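Indole-3-acetic acid-amido synthetase GH3.15 (PDB 6E1Q) catalyses the ATP-dependent conjugation of the auxin precursor indole-3-butyric acid, and of the herbicide 2,4-DB, to glutamine. Local coordinates at residues Pro393-Phe398 with Tyr404-Val409; Tyr348-Ile351 with Tyr356-Phe359; Val65-Ile70 with Lys106-Thr111. All coordinates share one frame; numbering follows the deposited sequence.

Interaction 1 (Pro393-Phe398 with Tyr404-Val409)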
loop_
_atom_site.group_PDB
_atom_site.type_symbol
_atom_site.label_atom_id
_atom_site.label_comp_id
_atom_site.label_asym_id
_atom_site.label_seq_id
_atom_site.Cartn_x
_atom_site.Cartn_y
_atom_site.Cartn_z
ATOM N N PRO A 393 -12.911 -10.104 2.367
ATOM C CA PRO A 393 -13.907 -9.284 3.071
ATOM C C PRO A 393 -15.003 -8.804 2.131
ATOM O O PRO A 393 -14.771 -8.531 0.951
ATOM C CB PRO A 393 -13.089 -8.107 3.621
ATOM C CG PRO A 393 -11.655 -8.574 3.565
ATOM C CD PRO A 393 -11.592 -9.455 2.336
ATOM N N VAL A 394 -16.211 -8.727 2.679
ATOM C CA VAL A 394 -17.415 -8.300 1.989
ATOM C C VAL A 394 -18.019 -7.217 2.876
ATOM O O VAL A 394 -18.530 -7.517 3.967
ATOM C CB VAL A 394 -18.390 -9.473 1.777
ATOM C CG1 VAL A 394 -19.672 -9.008 1.143
ATOM C CG2 VAL A 394 -17.735 -10.561 0.915
ATOM N N VAL A 395 -17.917 -5.957 2.449
ATOM C CA VAL A 395 -18.162 -4.827 3.337
ATOM C C VAL A 395 -19.452 -4.124 2.953
ATOM O O VAL A 395 -19.790 -3.978 1.773
ATOM C CB VAL A 395 -16.981 -3.834 3.361
ATOM C CG1 VAL A 395 -15.680 -4.558 3.725
ATOM C CG2 VAL A 395 -16.854 -3.075 2.006
ATOM N N THR A 396 -20.152 -3.628 3.942
ATOM C CA THR A 396 -21.343 -2.859 3.791
ATOM C C THR A 396 -21.026 -1.614 4.577
ATOM O O THR A 396 -20.726 -1.673 5.730
ATOM C CB THR A 396 -22.543 -3.565 4.343
ATOM O OG1 THR A 396 -22.868 -4.610 3.473
ATOM C CG2 THR A 396 -23.670 -2.675 4.389
ATOM N N THR A 397 -21.122 -0.484 3.924
ATOM C CA THR A 397 -20.692 0.782 4.456
ATOM C C THR A 397 -21.669 1.908 4.558
ATOM O O THR A 397 -22.768 1.795 4.196
ATOM C CB THR A 397 -19.511 1.328 3.622
ATOM O OG1 THR A 397 -19.994 1.913 2.443
ATOM C CG2 THR A 397 -18.611 0.264 3.203
ATOM N N PHE A 398 -21.168 2.995 5.088
ATOM C CA PHE A 398 -21.888 4.215 5.262
ATOM C C PHE A 398 -21.764 5.173 4.088
ATOM O O PHE A 398 -22.274 6.229 4.155
ATOM C CB PHE A 398 -21.433 4.931 6.510
ATOM C CG PHE A 398 -21.860 4.290 7.796
ATOM C CD1 PHE A 398 -23.120 4.445 8.266
ATOM C CD2 PHE A 398 -20.988 3.553 8.530
ATOM C CE1 PHE A 398 -23.506 3.891 9.432
ATOM C CE2 PHE A 398 -21.384 2.973 9.704
ATOM C CZ PHE A 398 -22.644 3.139 10.146
ATOM N N TYR A 404 -20.034 -5.648 -0.505
ATOM C CA TYR A 404 -19.161 -5.322 -1.613
ATOM C C TYR A 404 -17.837 -6.048 -1.422
ATOM O O TYR A 404 -17.241 -6.004 -0.340
ATOM C CB TYR A 404 -18.974 -3.803 -1.686
ATOM C CG TYR A 404 -17.885 -3.300 -2.607
ATOM C CD1 TYR A 404 -16.552 -3.255 -2.183
ATOM C CD2 TYR A 404 -18.190 -2.813 -3.882
ATOM C CE1 TYR A 404 -15.545 -2.761 -3.014
ATOM C CE2 TYR A 404 -17.184 -2.326 -4.724
ATOM C CZ TYR A 404 -15.870 -2.297 -4.283
ATOM O OH TYR A 404 -14.863 -1.806 -5.095
ATOM N N ARG A 405 -17.390 -6.715 -2.468
ATOM C CA ARG A 405 -16.189 -7.524 -2.398
ATOM C C ARG A 405 -14.965 -6.637 -2.559
ATOM O O ARG A 405 -14.828 -5.920 -3.554
ATOM C CB ARG A 405 -16.229 -8.613 -3.465
ATOM C CG ARG A 405 -17.165 -9.750 -3.085
ATOM C CD ARG A 405 -17.387 -10.676 -4.268
ATOM N NE ARG A 405 -16.164 -11.397 -4.592
ATOM C CZ ARG A 405 -16.008 -12.136 -5.682
ATOM N NH1 ARG A 405 -17.008 -12.252 -6.549
ATOM N NH2 ARG A 405 -14.857 -12.759 -5.901
ATOM N N VAL A 406 -14.076 -6.708 -1.575
ATOM C CA VAL A 406 -12.943 -5.804 -1.480
ATOM C C VAL A 406 -11.771 -6.275 -2.329
ATOM O O VAL A 406 -10.943 -5.455 -2.744
ATOM C CB VAL A 406 -12.624 -5.661 0.021
ATOM C CG1 VAL A 406 -11.182 -5.355 0.262
ATOM C CG2 VAL A 406 -13.524 -4.590 0.624
ATOM N N GLY A 407 -11.699 -7.566 -2.644
ATOM C CA GLY A 407 -10.664 -8.066 -3.529
ATOM C C GLY A 407 -9.362 -8.436 -2.853
ATOM O O GLY A 407 -8.390 -8.739 -3.554
ATOM N N ASP A 408 -9.295 -8.375 -1.524
ATOM C CA ASP A 408 -8.179 -8.909 -0.760
ATOM C C ASP A 408 -8.543 -10.286 -0.232
ATOM O O ASP A 408 -9.716 -10.625 -0.089
ATOM C CB ASP A 408 -7.818 -8.015 0.426
ATOM C CG ASP A 408 -7.406 -6.623 0.019
ATOM O OD1 ASP A 408 -6.823 -6.460 -1.073
ATOM O OD2 ASP A 408 -7.665 -5.693 0.815
ATOM N N VAL A 409 -7.512 -11.070 0.073
ATOM C CA VAL A 409 -7.644 -12.345 0.766
ATOM C C VAL A 409 -6.901 -12.224 2.090
ATOM O O VAL A 409 -5.726 -11.842 2.122
ATOM C CB VAL A 409 -7.108 -13.521 -0.071
ATOM C CG1 VAL A 409 -7.079 -14.831 0.769
ATOM C CG2 VAL A 409 -7.946 -13.693 -1.342
#
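Val-395 and Tyr-404 form an antiparallel hydrogen-bonded pair. Val-395 N donates to Tyr-404 O at 2.9 Å, and Tyr-404 N donates to Val-395 O at 2.8 Å. Val-394 and Arg-405 form the neighbouring non-hydrogen-bonded pair. A third backbone bond, from Val-406 N to Pro-393 O at 3.2 Å, lies just past the end of the short strand 404-405. Tyr-404 O also receives a CA-H...O contact from Val-394 CA at 3.3 Å.

The side-chain contacts are mostly apolar. Val-395 CG1 meets Val-406 CG2 at 3.8 Å, the two side chains crossing at about a right angle. With CG1 beside its backbone N (chi1 -55°), Val-395 turns CG2 to the same methyl and obliquely to the Tyr-404 ring. On the other face, Val-394 CG2 lies 4.1 Å from Arg-405 CG. Pro-393 CD rests 3.3 Å from Asp-408 O.

The polar ends are held from outside. Tyr-404 OH bonds Glu-330, and Arg-405 makes a salt bridge with Glu-392. Asp-408 accepts from Tyr-326 and pairs with Arg-427. The arrangement is a beta hairpin. Its second strand breaks at Val-406 and Gly-407, then resumes at Asp-408 in the ATP site.

Interaction 2 (Tyr348-Ile351 with Tyr356-Phe359)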
loop_
_atom_site.group_PDB
_atom_site.type_symbol
_atom_site.label_atom_id
_atom_site.label_comp_id
_atom_site.label_asym_id
_atom_site.label_seq_id
_atom_site.Cartn_x
_atom_site.Cartn_y
_atom_site.Cartn_z
ATOM N N TYR A 348 -4.071 -7.746 11.577
ATOM C CA TYR A 348 -4.973 -6.607 11.735
ATOM C C TYR A 348 -6.281 -7.049 12.373
ATOM O O TYR A 348 -6.943 -7.972 11.884
ATOM C CB TYR A 348 -5.243 -5.948 10.388
ATOM C CG TYR A 348 -4.005 -5.467 9.674
ATOM C CD1 TYR A 348 -3.345 -4.308 10.089
ATOM C CD2 TYR A 348 -3.518 -6.137 8.553
ATOM C CE1 TYR A 348 -2.211 -3.833 9.414
ATOM C CE2 TYR A 348 -2.382 -5.684 7.869
ATOM C CZ TYR A 348 -1.734 -4.530 8.302
ATOM O OH TYR A 348 -0.617 -4.077 7.626
ATOM N N THR A 349 -6.649 -6.387 13.460
ATOM C CA THR A 349 -7.906 -6.637 14.133
ATOM C C THR A 349 -8.984 -5.784 13.475
ATOM O O THR A 349 -8.819 -4.571 13.352
ATOM C CB THR A 349 -7.773 -6.273 15.607
ATOM O OG1 THR A 349 -6.720 -7.044 16.206
ATOM C CG2 THR A 349 -9.083 -6.530 16.341
ATOM N N ILE A 350 -10.082 -6.414 13.052
ATOM C CA ILE A 350 -11.184 -5.681 12.432
ATOM C C ILE A 350 -11.899 -4.849 13.483
ATOM O O ILE A 350 -12.153 -5.310 14.601
ATOM C CB ILE A 350 -12.151 -6.655 11.736
ATOM C CG1 ILE A 350 -11.418 -7.448 10.653
ATOM C CG2 ILE A 350 -13.318 -5.918 11.132
ATOM C CD1 ILE A 350 -10.783 -6.576 9.582
ATOM N N ILE A 351 -12.203 -3.596 13.149
ATOM C CA ILE A 351 -12.813 -2.668 14.096
ATOM C C ILE A 351 -14.317 -2.613 13.810
ATOM O O ILE A 351 -14.716 -2.073 12.766
ATOM C CB ILE A 351 -12.167 -1.280 14.022
ATOM C CG1 ILE A 351 -10.686 -1.410 14.385
ATOM C CG2 ILE A 351 -12.847 -0.327 14.987
ATOM C CD1 ILE A 351 -10.451 -2.002 15.816
ATOM N N TYR A 356 -20.168 -2.887 8.390
ATOM C CA TYR A 356 -20.649 -4.252 8.589
ATOM C C TYR A 356 -19.832 -5.174 7.697
ATOM O O TYR A 356 -19.804 -4.994 6.474
ATOM C CB TYR A 356 -22.141 -4.390 8.273
ATOM C CG TYR A 356 -22.698 -5.767 8.610
ATOM C CD1 TYR A 356 -22.954 -6.129 9.928
ATOM C CD2 TYR A 356 -22.944 -6.708 7.612
ATOM C CE1 TYR A 356 -23.453 -7.379 10.243
ATOM C CE2 TYR A 356 -23.441 -7.971 7.919
ATOM C CZ TYR A 356 -23.698 -8.298 9.240
ATOM O OH TYR A 356 -24.194 -9.542 9.574
ATOM N N PHE A 357 -19.184 -6.162 8.309
ATOM C CA PHE A 357 -18.133 -6.939 7.662
ATOM C C PHE A 357 -18.555 -8.395 7.559
ATOM O O PHE A 357 -18.774 -9.055 8.579
ATOM C CB PHE A 357 -16.821 -6.834 8.440
ATOM C CG PHE A 357 -16.306 -5.431 8.585
ATOM C CD1 PHE A 357 -15.806 -4.749 7.489
ATOM C CD2 PHE A 357 -16.303 -4.803 9.813
ATOM C CE1 PHE A 357 -15.330 -3.460 7.621
ATOM C CE2 PHE A 357 -15.819 -3.534 9.951
ATOM C CZ PHE A 357 -15.338 -2.852 8.847
ATOM N N GLU A 358 -18.658 -8.894 6.336
ATOM C CA GLU A 358 -18.827 -10.317 6.085
ATOM C C GLU A 358 -17.580 -10.863 5.408
ATOM O O GLU A 358 -16.689 -10.119 4.988
ATOM C CB GLU A 358 -20.068 -10.583 5.230
ATOM C CG GLU A 358 -21.370 -10.186 5.917
ATOM C CD GLU A 358 -22.547 -10.240 4.967
ATOM O OE1 GLU A 358 -22.629 -9.368 4.073
ATOM O OE2 GLU A 358 -23.386 -11.156 5.111
ATOM N N PHE A 359 -17.511 -12.184 5.305
ATOM C CA PHE A 359 -16.294 -12.808 4.802
ATOM C C PHE A 359 -16.659 -13.974 3.908
ATOM O O PHE A 359 -17.374 -14.891 4.321
ATOM C CB PHE A 359 -15.379 -13.236 5.948
ATOM C CG PHE A 359 -14.836 -12.063 6.706
ATOM C CD1 PHE A 359 -15.562 -11.505 7.747
ATOM C CD2 PHE A 359 -13.658 -11.446 6.305
ATOM C CE1 PHE A 359 -15.096 -10.379 8.407
ATOM C CE2 PHE A 359 -13.183 -10.335 6.965
ATOM C CZ PHE A 359 -13.910 -9.804 8.022
#
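Ile-350 CG2 sits over one face of the Phe-357 ring. It is 3.4 Å from Phe-357 CD2 and 3.7 Å from Phe-357 CE2, so the methyl lies above one side of the ring. This methyl is anti to the backbone N of Ile-350. The same rotamer (chi1 -60°) puts the other branch beside that N, where Ile-350 CG1 comes obliquely to the Phe-359 ring, 4.3 Å from its CZ. A backbone oxygen also meets the Phe-357 ring: Ile-351 O lies at its edge, near its plane, 3.4 Å from Phe-357 CE2.

No hydrogen bond joins the two segments. The nearest CA atoms, those of Ile-350 and Phe-357, are 8.5 Å apart, too far for paired strands. Side chains and one backbone carbonyl, that of Ile-351, bridge the gap.

Neighbouring strands and helix 24-38 set the positions. The backbone of Ile-350 is bonded to Pro-420 and that of Ile-351 to Met-333. Phe-359 stacks on Phe-422, and Phe-357 N donates to Gln-28 OE1 of helix 24-38. Strand 348-350 begins with Tyr-348 of the ATP site. Both segments belong to the GH3 central domain, and all four touching residues are buried.

The contact therefore rests mainly on dispersion between a branched aliphatic chain and two rings. At the rim of Phe-357, the carbonyl oxygen faces ring hydrogens, which probably gives a weak electrostatic attraction as well.

Interaction 3 (Val65-Ile70 with Lys106-Thr111)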
loop_
_atom_site.group_PDB
_atom_site.type_symbol
_atom_site.label_atom_id
_atom_site.label_comp_id
_atom_site.label_asym_id
_atom_site.label_seq_id
_atom_site.Cartn_x
_atom_site.Cartn_y
_atom_site.Cartn_z
ATOM N N VAL A 65 -21.618 -8.236 -4.416
ATOM C CA VAL A 65 -21.281 -7.577 -5.666
ATOM C C VAL A 65 -19.803 -7.228 -5.692
ATOM O O VAL A 65 -19.126 -7.205 -4.662
ATOM C CB VAL A 65 -22.127 -6.310 -5.881
ATOM C CG1 VAL A 65 -23.583 -6.681 -5.992
ATOM C CG2 VAL A 65 -21.898 -5.324 -4.735
ATOM N N THR A 66 -19.313 -6.958 -6.903
ATOM C CA THR A 66 -18.003 -6.372 -7.148
ATOM C C THR A 66 -18.182 -4.944 -7.643
ATOM O O THR A 66 -19.294 -4.511 -7.952
ATOM C CB THR A 66 -17.213 -7.158 -8.194
ATOM O OG1 THR A 66 -17.953 -7.175 -9.422
ATOM C CG2 THR A 66 -16.935 -8.584 -7.722
ATOM N N TYR A 67 -17.059 -4.222 -7.746
ATOM C CA TYR A 67 -17.084 -2.885 -8.330
ATOM C C TYR A 67 -17.739 -2.899 -9.703
ATOM O O TYR A 67 -18.521 -1.996 -10.035
ATOM C CB TYR A 67 -15.672 -2.318 -8.437
ATOM C CG TYR A 67 -15.681 -0.879 -8.898
ATOM C CD1 TYR A 67 -15.911 0.147 -8.000
ATOM C CD2 TYR A 67 -15.513 -0.549 -10.248
ATOM C CE1 TYR A 67 -15.932 1.471 -8.416
ATOM C CE2 TYR A 67 -15.534 0.775 -10.672
ATOM C CZ TYR A 67 -15.743 1.778 -9.740
ATOM O OH TYR A 67 -15.766 3.094 -10.115
ATOM N N GLU A 68 -17.461 -3.932 -10.501
ATOM C CA GLU A 68 -18.039 -4.013 -11.839
ATOM C C GLU A 68 -19.563 -3.971 -11.799
ATOM O O GLU A 68 -20.196 -3.372 -12.676
ATOM C CB GLU A 68 -17.572 -5.290 -12.536
ATOM C CG GLU A 68 -16.138 -5.274 -13.037
ATOM C CD GLU A 68 -15.105 -5.162 -11.927
ATOM O OE1 GLU A 68 -13.992 -4.701 -12.232
ATOM O OE2 GLU A 68 -15.388 -5.531 -10.763
ATOM N N ASP A 69 -20.176 -4.599 -10.792
ATOM C CA ASP A 69 -21.635 -4.676 -10.780
ATOM C C ASP A 69 -22.272 -3.343 -10.409
ATOM O O ASP A 69 -23.420 -3.089 -10.775
ATOM C CB ASP A 69 -22.128 -5.751 -9.803
ATOM C CG ASP A 69 -21.531 -7.121 -10.066
ATOM O OD1 ASP A 69 -21.581 -7.609 -11.219
ATOM O OD2 ASP A 69 -21.014 -7.717 -9.095
ATOM N N ILE A 70 -21.581 -2.499 -9.647
ATOM C CA ILE A 70 -22.189 -1.268 -9.164
ATOM C C ILE A 70 -21.588 -0.021 -9.799
ATOM O O ILE A 70 -21.989 1.095 -9.440
ATOM C CB ILE A 70 -22.138 -1.191 -7.624
ATOM C CG1 ILE A 70 -20.724 -1.407 -7.087
ATOM C CG2 ILE A 70 -23.041 -2.264 -7.024
ATOM C CD1 ILE A 70 -19.922 -0.155 -6.917
ATOM N N LYS A 106 -10.573 2.612 -9.770
ATOM C CA LYS A 106 -11.943 2.670 -9.301
ATOM C C LYS A 106 -12.204 4.036 -8.680
ATOM O O LYS A 106 -11.323 4.634 -8.060
ATOM C CB LYS A 106 -12.222 1.577 -8.264
ATOM C CG LYS A 106 -11.960 0.129 -8.688
ATOM C CD LYS A 106 -12.145 -0.803 -7.471
ATOM C CE LYS A 106 -12.013 -2.277 -7.838
ATOM N NZ LYS A 106 -12.471 -3.175 -6.722
ATOM N N LEU A 107 -13.420 4.529 -8.866
ATOM C CA LEU A 107 -13.893 5.752 -8.232
ATOM C C LEU A 107 -14.877 5.355 -7.138
ATOM O O LEU A 107 -15.901 4.727 -7.418
ATOM C CB LEU A 107 -14.542 6.692 -9.257
ATOM C CG LEU A 107 -13.661 7.184 -10.415
ATOM C CD1 LEU A 107 -14.406 8.221 -11.237
ATOM C CD2 LEU A 107 -12.329 7.766 -9.906
ATOM N N ILE A 108 -14.551 5.685 -5.898
ATOM C CA ILE A 108 -15.302 5.202 -4.747
ATOM C C ILE A 108 -15.946 6.385 -4.020
ATOM O O ILE A 108 -15.243 7.301 -3.579
ATOM C CB ILE A 108 -14.404 4.398 -3.794
ATOM C CG1 ILE A 108 -13.862 3.141 -4.500
ATOM C CG2 ILE A 108 -15.175 4.005 -2.545
ATOM C CD1 ILE A 108 -14.942 2.165 -4.925
ATOM N N PRO A 109 -17.267 6.402 -3.858
ATOM C CA PRO A 109 -17.912 7.491 -3.106
ATOM C C PRO A 109 -17.447 7.534 -1.659
ATOM O O PRO A 109 -17.193 6.496 -1.044
ATOM C CB PRO A 109 -19.405 7.153 -3.194
ATOM C CG PRO A 109 -19.524 6.248 -4.390
ATOM C CD PRO A 109 -18.240 5.463 -4.438
ATOM N N LEU A 110 -17.343 8.759 -1.123
ATOM C CA LEU A 110 -17.056 8.999 0.286
ATOM C C LEU A 110 -17.979 10.101 0.789
ATOM O O LEU A 110 -18.042 11.179 0.193
ATOM C CB LEU A 110 -15.590 9.398 0.495
ATOM C CG LEU A 110 -15.140 9.667 1.935
ATOM C CD1 LEU A 110 -15.231 8.400 2.774
ATOM C CD2 LEU A 110 -13.720 10.242 1.983
ATOM N N THR A 111 -18.710 9.826 1.865
ATOM C CA THR A 111 -19.472 10.866 2.544
ATOM C C THR A 111 -18.610 11.553 3.614
ATOM O O THR A 111 -17.609 11.008 4.099
ATOM C CB THR A 111 -20.741 10.293 3.185
ATOM O OG1 THR A 111 -20.383 9.358 4.208
ATOM C CG2 THR A 111 -21.587 9.575 2.151
HETATM O O HOH W 1 -14.701 -5.184 -6.201
#
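Tyr-67, in the first turn of helix 67-78, packs on Lys-106 of strand 105-111, within the N-terminal domain. The extended Lys-106 chain runs over one face of the ring, opposite in direction to the tyrosine side chain. Near its root, Lys-106 CB makes a CH-pi contact 3.8 Å from the Tyr-67 ring centroid, 15° off the normal. Further out, Lys-106 CE reaches Tyr-67 CB at 3.7 Å. With CG anti to the backbone N (chi1 -174°), Tyr-67 extends its hydroxyl to the strand. There Leu-107 N donates to Tyr-67 OH at 3.0 Å, with an N-H...O angle of 159°. Leu-107 O lies in the plane at the ring edge, 3.4 Å from Tyr-67 CE1. Ile-108 CD1 approaches the ring obliquely.

The loop before strand 105-111 includes Ser-98 of the ATP site; its position and glycine-rich sequence are consistent with the phosphate-binding loop of ANL adenylating enzymes. An alanine in place of Tyr-67 is likely to deprive Leu-107 N of its acceptor and Lys-106 of the surface its chain lies on.

At the helix start, a water accepts from Tyr-67 N at 3.0 Å and from Lys-106 NZ at 3.0 Å. The amine also bonds Tyr-404 OH. Thr-66 is the N-cap residue, and its N donates to Asp-69 OD2 at 2.9 Å, as in one half of a capping box.

In the fold
Interaction 1 lies between the other two, its centre about 9 Å from that of interaction 2 and about 10 Å from that of interaction 3. Strand 390-396 pairs with strand 356-361 through Val-394 N and Glu-358 O, 2.7 Å apart. Val-395 CG1 packs on Phe-357 CD1 at 3.8 Å. Toward interaction 3, Arg-405 N lies 2.8 Å from Val-65 O, so the hairpin is tied to the N-terminal domain. Interactions 2 and 3 do not touch. Interactions 1 and 2 hold Asp-408 and Tyr-348 of the ATP site; the Lys-106 side chain is about 4 Å from that of ATP-site Ser-97. From the side chains of Asp-408 and Ile-351, the nearest bound (2,4-dichlorophenoxy)acetic acid atoms are about 10 Å away.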